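Local structure of Pts system, fructose-specific iiabc component (Borrelia burgdorferi, 5DLE) at residues V15-C20 with R46-G51. The protein probably takes up fructose across the cell membrane and phosphorylates it to fructose 1-phosphate, the crystallised piece being the cytoplasmic IIB domain of this phosphotransferase-system protein. Sequence-based numbering, arbitrary orientation. Where two conformers were deposited one is given.
Sequences VAVTAC and RVETQG
V17 and E48 lie side by side on neighbouring parallel strands, the two strands of a right-handed beta-alpha-beta crossover whose helix, 25-40, covers the A16, T18, V47 and T49 face of the central sheet in this IIB domain. Backbone hydrogen bonds zip the strands together: A16 N to R46 O, E48 N to A16 O, T18 N to E48 O and Q50 N to T18 O, the last at 2.8 Å. Packing is close in the middle. With E48 CG anti to the backbone N (chi1 162°), the extended chain carries the carboxylate past the methyls of V17, OE2 lying 3.9 Å from V17 CG1. Q50 on the same face is likewise extended, and its NE2 also reaches V17 CG1, at 3.9 Å. E48 OE1 forms a salt bridge with R82 and accepts a hydrogen bond from L59 N, which should favour a charged carboxylate in this buried setting. Beneath the helix, the T18 and V47 side chains cross at about a right angle, T18 CG2 against V47 CG1, while T18 OG1, hydrogen-bonded to T27 O, lies 3.5 Å from T49 CG2. The ends are looser: partly exposed R46 turns its guanidinium away from V15, NE forming a salt bridge with E63, and beyond A19 the C20 N to Q50 O bond stretches to 3.3 Å, with T27 OG1 hydrogen-bonding to both. Back over V17, Q50 NE2 donates in its amide plane to E48 OE2, 2.8 Å away and nearly in line with the carboxylate C-O bond.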
loop_
_atom_site.group_PDB
_atom_site.type_symbol
_atom_site.label_atom_id
_atom_site.label_comp_id
_atom_site.label_asym_id
_atom_site.label_seq_id
_atom_site.Cartn_x
_atom_site.Cartn_y
_atom_site.Cartn_z
ATOM N N VAL A 15 1.706 13.713 -19.914
ATOM C CA VAL A 15 1.029 12.431 -19.704
ATOM C C VAL A 15 1.965 11.513 -18.939
ATOM O O VAL A 15 3.202 11.628 -19.015
ATOM C CB VAL A 15 0.549 11.765 -21.015
ATOM C CG1 VAL A 15 -0.508 12.658 -21.686
ATOM C CG2 VAL A 15 1.721 11.464 -21.963
ATOM N N ALA A 16 1.373 10.610 -18.161
ATOM C CA ALA A 16 2.198 9.695 -17.388
ATOM C C ALA A 16 1.567 8.312 -17.385
ATOM O O ALA A 16 0.343 8.174 -17.557
ATOM C CB ALA A 16 2.363 10.169 -15.931
ATOM N N VAL A 17 2.402 7.285 -17.153
ATOM C CA VAL A 17 1.908 5.946 -16.827
ATOM C C VAL A 17 2.547 5.569 -15.511
ATOM O O VAL A 17 3.768 5.721 -15.356
ATOM C CB VAL A 17 2.281 4.888 -17.886
ATOM C CG1 VAL A 17 1.718 3.528 -17.504
ATOM C CG2 VAL A 17 1.795 5.285 -19.283
ATOM N N THR A 18 1.743 5.052 -14.567
ATOM C CA THR A 18 2.326 4.486 -13.361
ATOM C C THR A 18 1.976 3.006 -13.349
ATOM O O THR A 18 0.858 2.608 -13.704
ATOM C CB THR A 18 1.873 5.187 -12.105
ATOM O OG1 THR A 18 0.469 4.934 -11.852
ATOM C CG2 THR A 18 2.177 6.708 -12.200
ATOM N N ALA A 19 2.955 2.176 -12.989
ATOM C CA ALA A 19 2.725 0.733 -13.074
ATOM C C ALA A 19 3.591 0.039 -12.047
ATOM O O ALA A 19 4.797 0.010 -12.185
ATOM C CB ALA A 19 3.040 0.213 -14.476
ATOM N N CYS A 20 2.959 -0.522 -11.022
ATOM C CA CYS A 20 3.669 -1.370 -10.047
ATOM C C CYS A 20 2.840 -2.635 -9.904
ATOM O O CYS A 20 1.662 -2.554 -9.536
ATOM C CB CYS A 20 3.824 -0.621 -8.740
ATOM S SG CYS A 20 4.563 -1.731 -7.485
ATOM N N ARG A 46 -2.536 13.940 -17.417
ATOM C CA ARG A 46 -3.357 12.729 -17.504
ATOM C C ARG A 46 -2.479 11.548 -17.135
ATOM O O ARG A 46 -1.356 11.457 -17.640
ATOM C CB ARG A 46 -3.914 12.535 -18.925
ATOM C CG ARG A 46 -5.284 13.192 -19.123
ATOM C CD ARG A 46 -6.436 12.274 -18.628
ATOM N NE ARG A 46 -6.452 11.080 -19.466
ATOM C CZ ARG A 46 -6.179 9.838 -19.094
ATOM N NH1 ARG A 46 -5.972 9.483 -17.817
ATOM N NH2 ARG A 46 -6.183 8.911 -20.041
ATOM N N VAL A 47 -2.977 10.657 -16.255
ATOM C CA VAL A 47 -2.221 9.486 -15.812
ATOM C C VAL A 47 -3.001 8.204 -16.097
ATOM O O VAL A 47 -4.166 8.063 -15.682
ATOM C CB VAL A 47 -1.868 9.561 -14.310
ATOM C CG1 VAL A 47 -0.944 8.385 -13.922
ATOM C CG2 VAL A 47 -1.158 10.826 -14.007
ATOM N N GLU A 48 -2.349 7.269 -16.780
ATOM C CA GLU A 48 -2.785 5.890 -16.921
ATOM C C GLU A 48 -2.185 5.071 -15.788
ATOM O O GLU A 48 -1.003 5.214 -15.475
ATOM C CB GLU A 48 -2.298 5.351 -18.273
ATOM C CG GLU A 48 -2.282 3.839 -18.422
ATOM C CD GLU A 48 -1.755 3.424 -19.805
ATOM O OE1 GLU A 48 -1.997 4.170 -20.769
ATOM O OE2 GLU A 48 -1.073 2.386 -19.927
ATOM N N THR A 49 -2.981 4.191 -15.194
ATOM C CA THR A 49 -2.471 3.362 -14.116
ATOM C C THR A 49 -2.527 1.885 -14.487
ATOM O O THR A 49 -3.437 1.442 -15.180
ATOM C CB THR A 49 -3.262 3.570 -12.798
ATOM O OG1 THR A 49 -4.668 3.363 -13.004
ATOM C CG2 THR A 49 -3.040 4.974 -12.220
ATOM N N GLN A 50 -1.532 1.136 -14.014
ATOM C CA GLN A 50 -1.489 -0.326 -14.187
ATOM C C GLN A 50 -1.062 -1.003 -12.894
ATOM O O GLN A 50 -0.029 -0.653 -12.319
ATOM C CB GLN A 50 -0.492 -0.716 -15.289
ATOM C CG GLN A 50 -0.561 0.144 -16.563
ATOM C CD GLN A 50 0.204 -0.503 -17.706
ATOM O OE1 GLN A 50 0.736 -1.631 -17.561
ATOM N NE2 GLN A 50 0.253 0.171 -18.843
ATOM N N GLY A 51 -1.747 -2.109 -12.587
ATOM C CA GLY A 51 -1.302 -3.061 -11.579
ATOM C C GLY A 51 -1.084 -4.471 -12.106
ATOM O O GLY A 51 -0.783 -4.672 -13.289
#